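PDB 6K4T: metallo-beta-lactamase from Serratia marcescens, which hydrolyses the amide bond of beta-lactam antibiotics with two active-site zinc ions, as expected of a subclass B3 metallo-beta-lactamase. Local coordinates for residues 70-75 against 149-154; 111-116 against 177-182; 173-178 against 212-217. All blocks are in the same frame, centred on the assembly; numbering follows the deposited sequence.

Contact 1: residues 70-75 against 149-154; sequences STHSHE and GHTEGG. With ZN (zinc ion), chain B; JKE (2-sulfanylbenzoic acid), chain D.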
loop_
_atom_site.group_PDB
_atom_site.type_symbol
_atom_site.label_atom_id
_atom_site.label_comp_id
_atom_site.label_asym_id
_atom_site.label_seq_id
_atom_site.Cartn_x
_atom_site.Cartn_y
_atom_site.Cartn_z
ATOM N N SER A 70 3.063 -1.779 6.044
ATOM C CA SER A 70 3.400 -2.399 4.775
ATOM C C SER A 70 2.139 -2.982 4.134
ATOM O O SER A 70 1.403 -3.748 4.780
ATOM C CB SER A 70 4.430 -3.478 4.989
ATOM O OG SER A 70 4.639 -4.233 3.796
ATOM N N THR A 71 1.908 -2.639 2.872
ATOM C CA THR A 71 0.891 -3.334 2.067
ATOM C C THR A 71 1.357 -4.760 1.739
ATOM O O THR A 71 0.765 -5.714 2.217
ATOM C CB THR A 71 0.555 -2.572 0.777
ATOM O OG1 THR A 71 1.771 -2.310 0.065
ATOM C CG2 THR A 71 -0.223 -1.299 1.046
ATOM N N HIS A 72 2.413 -4.887 0.927
ATOM C CA HIS A 72 2.986 -6.179 0.710
ATOM C C HIS A 72 4.479 -6.099 0.432
ATOM O O HIS A 72 5.024 -5.046 0.105
ATOM C CB HIS A 72 2.251 -6.928 -0.403
ATOM C CG HIS A 72 2.508 -6.451 -1.799
ATOM N ND1 HIS A 72 1.730 -5.501 -2.424
ATOM C CD2 HIS A 72 3.448 -6.830 -2.709
ATOM C CE1 HIS A 72 2.192 -5.291 -3.653
ATOM N NE2 HIS A 72 3.246 -6.109 -3.859
ATOM N N SER A 73 5.101 -7.277 0.538
ATOM C CA SER A 73 6.539 -7.433 0.640
ATOM C C SER A 73 7.180 -7.740 -0.717
ATOM O O SER A 73 7.799 -8.782 -0.877
ATOM C CB SER A 73 6.827 -8.504 1.655
ATOM O OG SER A 73 6.033 -9.652 1.413
ATOM N N HIS A 74 7.018 -6.816 -1.678
ATOM C CA HIS A 74 7.862 -6.809 -2.899
ATOM C C HIS A 74 8.734 -5.552 -2.920
ATOM O O HIS A 74 8.419 -4.539 -2.273
ATOM C CB HIS A 74 7.004 -6.894 -4.171
ATOM C CG HIS A 74 6.294 -8.192 -4.296
ATOM N ND1 HIS A 74 5.116 -8.351 -4.988
ATOM C CD2 HIS A 74 6.602 -9.398 -3.779
ATOM C CE1 HIS A 74 4.755 -9.618 -4.916
ATOM N NE2 HIS A 74 5.626 -10.276 -4.169
ATOM N N GLU A 75 9.827 -5.616 -3.683
ATOM C CA GLU A 75 10.848 -4.576 -3.661
ATOM C C GLU A 75 10.265 -3.186 -3.967
ATOM O O GLU A 75 10.830 -2.200 -3.496
ATOM C CB GLU A 75 11.982 -4.923 -4.626
ATOM C CG GLU A 75 11.597 -4.902 -6.096
ATOM C CD GLU A 75 12.679 -5.164 -7.133
ATOM O OE1 GLU A 75 13.793 -4.682 -6.937
ATOM O OE2 GLU A 75 12.380 -5.814 -8.159
ATOM N N GLY A 149 -3.413 -12.722 -1.617
ATOM C CA GLY A 149 -3.573 -13.231 -2.962
ATOM C C GLY A 149 -2.373 -12.920 -3.820
ATOM O O GLY A 149 -1.723 -13.807 -4.363
ATOM N N HIS A 150 -2.074 -11.629 -3.935
ATOM C CA HIS A 150 -0.828 -11.155 -4.545
ATOM C C HIS A 150 0.363 -11.598 -3.685
ATOM O O HIS A 150 1.393 -11.994 -4.220
ATOM C CB HIS A 150 -0.922 -9.649 -4.803
ATOM C CG HIS A 150 0.260 -9.055 -5.487
ATOM N ND1 HIS A 150 0.424 -9.094 -6.861
ATOM C CD2 HIS A 150 1.328 -8.382 -5.002
ATOM C CE1 HIS A 150 1.542 -8.443 -7.185
ATOM N NE2 HIS A 150 2.110 -7.992 -6.058
ATOM N N THR A 151 0.171 -11.529 -2.362
ATOM C CA THR A 151 1.074 -12.139 -1.358
ATOM C C THR A 151 0.189 -12.682 -0.243
ATOM O O THR A 151 -0.953 -12.219 -0.091
ATOM C CB THR A 151 2.086 -11.142 -0.775
ATOM O OG1 THR A 151 1.376 -10.165 -0.006
ATOM C CG2 THR A 151 2.969 -10.489 -1.822
ATOM N N GLU A 152 0.720 -13.600 0.579
ATOM C CA GLU A 152 -0.121 -14.188 1.598
ATOM C C GLU A 152 -0.426 -13.146 2.684
ATOM O O GLU A 152 -1.505 -13.157 3.296
ATOM C CB GLU A 152 0.527 -15.416 2.226
ATOM C CG GLU A 152 0.492 -16.660 1.365
ATOM C CD GLU A 152 0.984 -17.916 2.063
ATOM O OE1 GLU A 152 1.389 -17.805 3.219
ATOM O OE2 GLU A 152 0.933 -19.004 1.452
ATOM N N GLY A 153 0.516 -12.226 2.957
ATOM C CA GLY A 153 0.369 -11.284 4.075
ATOM C C GLY A 153 -0.074 -9.884 3.671
ATOM O O GLY A 153 0.062 -8.943 4.451
ATOM N N GLY A 154 -0.668 -9.736 2.481
ATOM C CA GLY A 154 -1.103 -8.410 2.008
ATOM C C GLY A 154 -2.114 -7.780 2.939
ATOM O O GLY A 154 -3.069 -8.442 3.366
HETATM ZN ZN ZN B . 3.786 -6.872 -5.680
HETATM S SD JKE D . 4.607 -5.670 -7.384
HETATM C CG JKE D . 1.461 -5.093 -8.165
HETATM C CZ JKE D . 2.381 -5.771 -9.101
HETATM C CD1 JKE D . 4.531 -6.761 -9.826
HETATM O OD1 JKE D . 0.264 -5.086 -8.457
HETATM C CD2 JKE D . 2.629 -6.772 -11.297
HETATM O OD2 JKE D . 1.875 -4.525 -7.066
HETATM C CE1 JKE D . 3.783 -6.101 -8.845
HETATM C CE2 JKE D . 1.859 -6.118 -10.354
HETATM C CG1 JKE D . 3.955 -7.102 -11.049
HETATM O O HOH W 1 1.354 -6.490 5.080
#
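His150 turns the edge of its imidazole toward one face of His72, in an offset edge-to-face pair with ring planes at 75° and CD2 of His150 standing 3.2 Å above the plane of His72, displaced toward the rim. The pose is consistent with a shared metal: the first zinc ion is held by His72 NE2 at 2.0 Å, His74 ND1 at 2.1 Å and His150 NE2 at 2.0 Å. The three ring nitrogens therefore sit close without bonding to one another. These histidines, two from the loop after strand 65-69 and one from the loop before strand 155-163, are the first-zinc site of the metallo-beta-lactamase fold. In this complex the fourth ligand is the sulfur SD of 2-sulfanylbenzoic acid, 2.2 Å from the zinc, which bridges both zinc ions. In His150, CG lies anti to the backbone N (chi1 -177°), which swings the ring across to the metal. Second-shell acceptors fix the ring rotations: Asp174 takes ND1 of His72, Asp111 takes NE2 of His74, and the Thr177 carbonyl takes ND1 of His150. Thr151 OG1, hydrogen-bonded to Asn98 ND2, lies 3.4 Å from His72 CB, while its methyl CG2 reaches to 3.6 Å from His74 NE2.

Contact 2: residues 111-116 against 177-182; sequences DPQFGS and TAVSAD. With JKE (2-sulfanylbenzoic acid), chain D.
The backbones come closest at Gln113 and Ser180, whose CA atoms are 4.1 Å apart, and one hydrogen bond joins them: Ala181 N donates to Pro112 O over 3.1 Å, with an angle of 160° at the hydrogen. Segment 111-116 is a pair of overlapping turns, type I from Asp111 to Phe114 and type II from Gln113 to Ser116. An Asx turn is superposed on the first, since Asp111 OD1 accepts from Gln113 N on its anti side, while the other oxygen, OD2, serves the zinc site. These two loops of the metallo-beta-lactamase fold line the active site beside 2-sulfanylbenzoic acid. Pro112 packs on the opposing chain through CB, which lies 3.3 Å from Val179 O. Gln113 and Val179 cross obliquely, and because the glutamine chain is extended beyond CG (chi2 180°), its amide lies against the valine and reaches the ligand ring, with OE1 3.5 Å from Val179 CG1 and NE2 3.8 Å from ligand CD1. Val179 CG1 also approaches ligand CD2, so the aromatic ring meets both side chains through van der Waals contact. Farther out, Ala181 CB rests against Phe114 O. Gln113 O is gripped twice, by Ser116 N and by Ser116 OG, the hydroxyl arriving in the carbonyl plane on a lone pair at 2.7 Å.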
loop_
_atom_site.group_PDB
_atom_site.type_symbol
_atom_site.label_atom_id
_atom_site.label_comp_id
_atom_site.label_asym_id
_atom_site.label_seq_id
_atom_site.Cartn_x
_atom_site.Cartn_y
_atom_site.Cartn_z
ATOM N N ASP A 111 4.781 -17.421 -3.069
ATOM C CA ASP A 111 4.484 -16.230 -3.873
ATOM C C ASP A 111 4.394 -16.634 -5.342
ATOM O O ASP A 111 5.317 -17.239 -5.867
ATOM C CB ASP A 111 5.542 -15.159 -3.612
ATOM C CG ASP A 111 5.222 -13.796 -4.200
ATOM O OD1 ASP A 111 4.862 -13.721 -5.390
ATOM O OD2 ASP A 111 5.393 -12.827 -3.460
ATOM N N PRO A 112 3.286 -16.329 -6.053
ATOM C CA PRO A 112 3.200 -16.666 -7.478
ATOM C C PRO A 112 4.404 -16.206 -8.316
ATOM O O PRO A 112 4.713 -16.840 -9.310
ATOM C CB PRO A 112 1.912 -15.949 -7.932
ATOM C CG PRO A 112 1.052 -15.926 -6.665
ATOM C CD PRO A 112 2.045 -15.720 -5.537
ATOM N N GLN A 113 5.038 -15.087 -7.936
ATOM C CA GLN A 113 6.180 -14.542 -8.679
ATOM C C GLN A 113 7.496 -15.190 -8.261
ATOM O O GLN A 113 8.531 -14.856 -8.840
ATOM C CB GLN A 113 6.243 -13.025 -8.523
ATOM C CG GLN A 113 5.093 -12.322 -9.232
ATOM C CD GLN A 113 5.186 -10.829 -9.056
ATOM O OE1 GLN A 113 4.579 -10.240 -8.152
ATOM N NE2 GLN A 113 6.032 -10.206 -9.848
ATOM N N PHE A 114 7.480 -16.108 -7.286
ATOM C CA PHE A 114 8.710 -16.741 -6.846
ATOM C C PHE A 114 9.433 -17.354 -8.047
ATOM O O PHE A 114 8.877 -18.109 -8.826
ATOM C CB PHE A 114 8.476 -17.785 -5.753
ATOM C CG PHE A 114 9.734 -18.420 -5.222
ATOM C CD1 PHE A 114 10.425 -17.836 -4.173
ATOM C CD2 PHE A 114 10.178 -19.627 -5.728
ATOM C CE1 PHE A 114 11.585 -18.426 -3.683
ATOM C CE2 PHE A 114 11.340 -20.209 -5.243
ATOM C CZ PHE A 114 12.030 -19.617 -4.207
ATOM N N GLY A 115 10.715 -17.003 -8.156
ATOM C CA GLY A 115 11.601 -17.330 -9.280
ATOM C C GLY A 115 11.924 -16.098 -10.100
ATOM O O GLY A 115 12.867 -16.101 -10.887
ATOM N N SER A 116 11.124 -15.045 -9.966
ATOM C CA SER A 116 11.221 -13.888 -10.836
ATOM C C SER A 116 11.349 -12.601 -10.013
ATOM O O SER A 116 11.423 -11.522 -10.581
ATOM C CB SER A 116 10.051 -13.801 -11.788
ATOM O OG SER A 116 8.865 -13.385 -11.121
ATOM N N THR A 177 -3.441 -8.093 -7.744
ATOM C CA THR A 177 -3.127 -8.535 -9.083
ATOM C C THR A 177 -2.567 -9.962 -9.110
ATOM O O THR A 177 -1.634 -10.338 -8.410
ATOM C CB THR A 177 -2.099 -7.586 -9.698
ATOM O OG1 THR A 177 -0.970 -7.543 -8.822
ATOM C CG2 THR A 177 -2.657 -6.196 -9.910
ATOM N N ALA A 178 -3.139 -10.760 -10.011
ATOM C CA ALA A 178 -2.643 -12.081 -10.390
ATOM C C ALA A 178 -1.525 -11.916 -11.417
ATOM O O ALA A 178 -1.773 -11.552 -12.596
ATOM C CB ALA A 178 -3.781 -12.921 -10.931
ATOM N N VAL A 179 -0.292 -12.131 -10.951
ATOM C CA VAL A 179 0.915 -12.054 -11.774
ATOM C C VAL A 179 1.842 -13.158 -11.275
ATOM O O VAL A 179 1.848 -13.461 -10.113
ATOM C CB VAL A 179 1.562 -10.651 -11.690
ATOM C CG1 VAL A 179 1.773 -10.194 -10.264
ATOM C CG2 VAL A 179 2.876 -10.540 -12.452
ATOM N N SER A 180 2.667 -13.717 -12.151
ATOM C CA SER A 180 3.466 -14.880 -11.724
ATOM C C SER A 180 4.725 -15.040 -12.579
ATOM O O SER A 180 4.840 -14.462 -13.671
ATOM C CB SER A 180 2.663 -16.162 -11.780
ATOM O OG SER A 180 2.509 -16.610 -13.127
ATOM N N ALA A 181 5.599 -15.932 -12.109
ATOM C CA ALA A 181 6.636 -16.521 -12.928
ATOM C C ALA A 181 6.010 -17.372 -14.037
ATOM O O ALA A 181 4.897 -17.851 -13.937
ATOM C CB ALA A 181 7.549 -17.345 -12.052
ATOM N N ASP A 182 6.789 -17.574 -15.099
ATOM C CA ASP A 182 6.383 -18.366 -16.223
ATOM C C ASP A 182 6.043 -19.795 -15.778
ATOM O O ASP A 182 5.207 -20.463 -16.395
ATOM C CB ASP A 182 7.487 -18.372 -17.281
ATOM C CG ASP A 182 7.585 -17.097 -18.089
ATOM O OD1 ASP A 182 6.633 -16.295 -18.074
ATOM O OD2 ASP A 182 8.637 -16.888 -18.726
HETATM S SD JKE D . 4.607 -5.670 -7.384
HETATM C CG JKE D . 1.461 -5.093 -8.165
HETATM C CZ JKE D . 2.381 -5.771 -9.101
HETATM C CD1 JKE D . 4.531 -6.761 -9.826
HETATM O OD1 JKE D . 0.264 -5.086 -8.457
HETATM C CD2 JKE D . 2.629 -6.772 -11.297
HETATM O OD2 JKE D . 1.875 -4.525 -7.066
HETATM C CE1 JKE D . 3.783 -6.101 -8.845
HETATM C CE2 JKE D . 1.859 -6.118 -10.354
HETATM C CG1 JKE D . 3.955 -7.102 -11.049
#

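Contact 3: residues 173-178 against 212-217; sequences ADSLTA and IAAHPE. With ZN (zinc ion), chain C; JKE (2-sulfanylbenzoic acid), chain D.
Backbone hydrogen bonds join Ala173 to the strand beside it: Ala173 N donates to Ile212 O over 2.9 Å, and Ala173 O accepts from Ala214 N over 3.0 Å. Both bonds straddle Ala213, which makes Ala173 and Ala213 a parallel bridge at the ends of their strands. Metal coordination follows where the chains leave the sheet. His215 NE2 binds the second zinc ion at 2.1 Å, and the ligand 2-sulfanylbenzoic acid supplies SD and the carboxylate OD2; Asp76 and His77 complete this site. Side-chain hydrogen bonds then hold the ligand carboxylate at both oxygens, from Thr177 OG1 to OD1 at 2.8 Å and, in the serine conformer described, from Ser175 OG to OD2 at 2.7 Å. Chi1 of -57° sets that OG beside its backbone N, where it reaches OD2; both oxygens lie at the edge of the His215 ring, in its plane. A water bridges the segments, donating to Ser175 OG and accepting from His215 N. Van der Waals contact is slight: Ala214 CB lies 3.6 Å from Ala173 O. The bridge lies in the five-stranded mixed sheet, between strands 166-173 and 210-213, with Ala173 against Ile245 of helix 241-260 and Ile212 against Met221 of helix 221-231.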
loop_
_atom_site.group_PDB
_atom_site.type_symbol
_atom_site.label_atom_id
_atom_site.label_comp_id
_atom_site.label_asym_id
_atom_site.label_seq_id
_atom_site.Cartn_x
_atom_site.Cartn_y
_atom_site.Cartn_z
ATOM N N ALA A 173 -4.912 1.019 -0.771
ATOM C CA ALA A 173 -5.310 -0.251 -1.336
ATOM C C ALA A 173 -4.078 -1.057 -1.739
ATOM O O ALA A 173 -3.324 -0.623 -2.621
ATOM C CB ALA A 173 -6.229 -0.049 -2.519
ATOM N N ASP A 174 -3.923 -2.243 -1.134
ATOM C CA ASP A 174 -2.915 -3.186 -1.574
ATOM C C ASP A 174 -3.238 -3.662 -2.999
ATOM O O ASP A 174 -4.369 -3.549 -3.496
ATOM C CB ASP A 174 -2.813 -4.364 -0.620
ATOM C CG ASP A 174 -1.597 -5.239 -0.856
ATOM O OD1 ASP A 174 -0.623 -4.736 -1.450
ATOM O OD2 ASP A 174 -1.609 -6.372 -0.332
ATOM N N SER A 175 -2.196 -4.152 -3.666
ATOM C CA SER A 175 -2.328 -4.774 -4.973
ATOM C C SER A 175 -3.159 -6.061 -4.878
ATOM O O SER A 175 -2.956 -6.877 -3.990
ATOM C CB SER A 175 -0.967 -5.033 -5.535
ATOM O OG SER A 175 -0.236 -3.819 -5.608
ATOM N N LEU A 176 -4.071 -6.248 -5.833
ATOM C CA LEU A 176 -4.930 -7.405 -5.919
ATOM C C LEU A 176 -4.657 -8.193 -7.210
ATOM O O LEU A 176 -5.560 -8.822 -7.767
ATOM C CB LEU A 176 -6.381 -6.920 -5.905
ATOM C CG LEU A 176 -6.803 -6.079 -4.702
ATOM C CD1 LEU A 176 -8.276 -5.704 -4.777
ATOM C CD2 LEU A 176 -6.506 -6.812 -3.406
ATOM N N THR A 177 -3.441 -8.093 -7.744
ATOM C CA THR A 177 -3.127 -8.535 -9.083
ATOM C C THR A 177 -2.567 -9.962 -9.110
ATOM O O THR A 177 -1.634 -10.338 -8.410
ATOM C CB THR A 177 -2.099 -7.586 -9.698
ATOM O OG1 THR A 177 -0.970 -7.543 -8.822
ATOM C CG2 THR A 177 -2.657 -6.196 -9.910
ATOM N N ALA A 178 -3.139 -10.760 -10.011
ATOM C CA ALA A 178 -2.643 -12.081 -10.390
ATOM C C ALA A 178 -1.525 -11.916 -11.417
ATOM O O ALA A 178 -1.773 -11.552 -12.596
ATOM C CB ALA A 178 -3.781 -12.921 -10.931
ATOM N N ILE A 212 -6.208 5.342 -2.428
ATOM C CA ILE A 212 -4.854 5.534 -2.878
ATOM C C ILE A 212 -4.311 4.132 -3.126
ATOM O O ILE A 212 -4.107 3.377 -2.185
ATOM C CB ILE A 212 -4.025 6.300 -1.821
ATOM C CG1 ILE A 212 -4.593 7.695 -1.565
ATOM C CG2 ILE A 212 -2.563 6.383 -2.220
ATOM C CD1 ILE A 212 -4.411 8.204 -0.158
ATOM N N ALA A 213 -4.078 3.781 -4.389
ATOM C CA ALA A 213 -3.623 2.434 -4.724
ATOM C C ALA A 213 -2.099 2.362 -4.651
ATOM O O ALA A 213 -1.409 3.315 -4.966
ATOM C CB ALA A 213 -4.108 2.068 -6.100
ATOM N N ALA A 214 -1.580 1.205 -4.217
ATOM C CA ALA A 214 -0.135 1.036 -4.028
ATOM C C ALA A 214 0.642 1.428 -5.295
ATOM O O ALA A 214 1.666 2.121 -5.218
ATOM C CB ALA A 214 0.154 -0.389 -3.624
ATOM N N HIS A 215 0.144 0.998 -6.455
ATOM C CA HIS A 215 0.517 1.574 -7.749
ATOM C C HIS A 215 -0.451 2.705 -8.044
ATOM O O HIS A 215 -1.622 2.431 -8.313
ATOM C CB HIS A 215 0.501 0.502 -8.859
ATOM C CG HIS A 215 1.642 -0.454 -8.730
ATOM N ND1 HIS A 215 2.891 -0.161 -9.250
ATOM C CD2 HIS A 215 1.769 -1.643 -8.087
ATOM C CE1 HIS A 215 3.731 -1.126 -8.945
ATOM N NE2 HIS A 215 3.068 -2.067 -8.249
ATOM N N PRO A 216 -0.023 3.987 -7.942
ATOM C CA PRO A 216 -0.984 5.088 -7.864
ATOM C C PRO A 216 -1.892 5.174 -9.097
ATOM O O PRO A 216 -3.014 5.610 -8.986
ATOM C CB PRO A 216 -0.105 6.334 -7.658
ATOM C CG PRO A 216 1.286 5.918 -8.073
ATOM C CD PRO A 216 1.369 4.438 -7.786
ATOM N N GLU A 217 -1.390 4.749 -10.253
ATOM C CA GLU A 217 -2.186 4.892 -11.489
ATOM C C GLU A 217 -3.379 3.923 -11.518
ATOM O O GLU A 217 -4.320 4.085 -12.319
ATOM C CB GLU A 217 -1.299 4.713 -12.723
ATOM C CG GLU A 217 -0.844 3.294 -12.990
ATOM C CD GLU A 217 0.205 2.673 -12.090
ATOM O OE1 GLU A 217 0.867 3.403 -11.282
ATOM O OE2 GLU A 217 0.313 1.408 -12.175
HETATM ZN ZN ZN C . 3.957 -3.455 -6.995
HETATM S SD JKE D . 4.607 -5.670 -7.384
HETATM C CG JKE D . 1.461 -5.093 -8.165
HETATM C CZ JKE D . 2.381 -5.771 -9.101
HETATM C CD1 JKE D . 4.531 -6.761 -9.826
HETATM O OD1 JKE D . 0.264 -5.086 -8.457
HETATM C CD2 JKE D . 2.629 -6.772 -11.297
HETATM O OD2 JKE D . 1.875 -4.525 -7.066
HETATM C CE1 JKE D . 3.783 -6.101 -8.845
HETATM C CE2 JKE D . 1.859 -6.118 -10.354
HETATM C CG1 JKE D . 3.955 -7.102 -11.049
HETATM O O HOH W 2 -1.657 -1.414 -6.535
#

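The three contacts converge on one bound 2-sulfanylbenzoic acid, which touches all of them, and they are built largely from loops that follow strands of the two mixed sheets. Contacts 1 and 3 have centres about 11 Å apart; contact 1 supplies three histidines to one zinc ion and contact 3 one histidine to the other. Contact 2 lies about 12 Å from contact 1 and about 16 Å from contact 3, farther from the centre of the chain. Along the sequence contact 1 closes before contact 3 opens, whereas the segments of contacts 1 and 2 alternate. Residues 177 and 178 belong to both contacts 2 and 3, so one loop runs from the end of strand 166-173 to the outer wall of the active site.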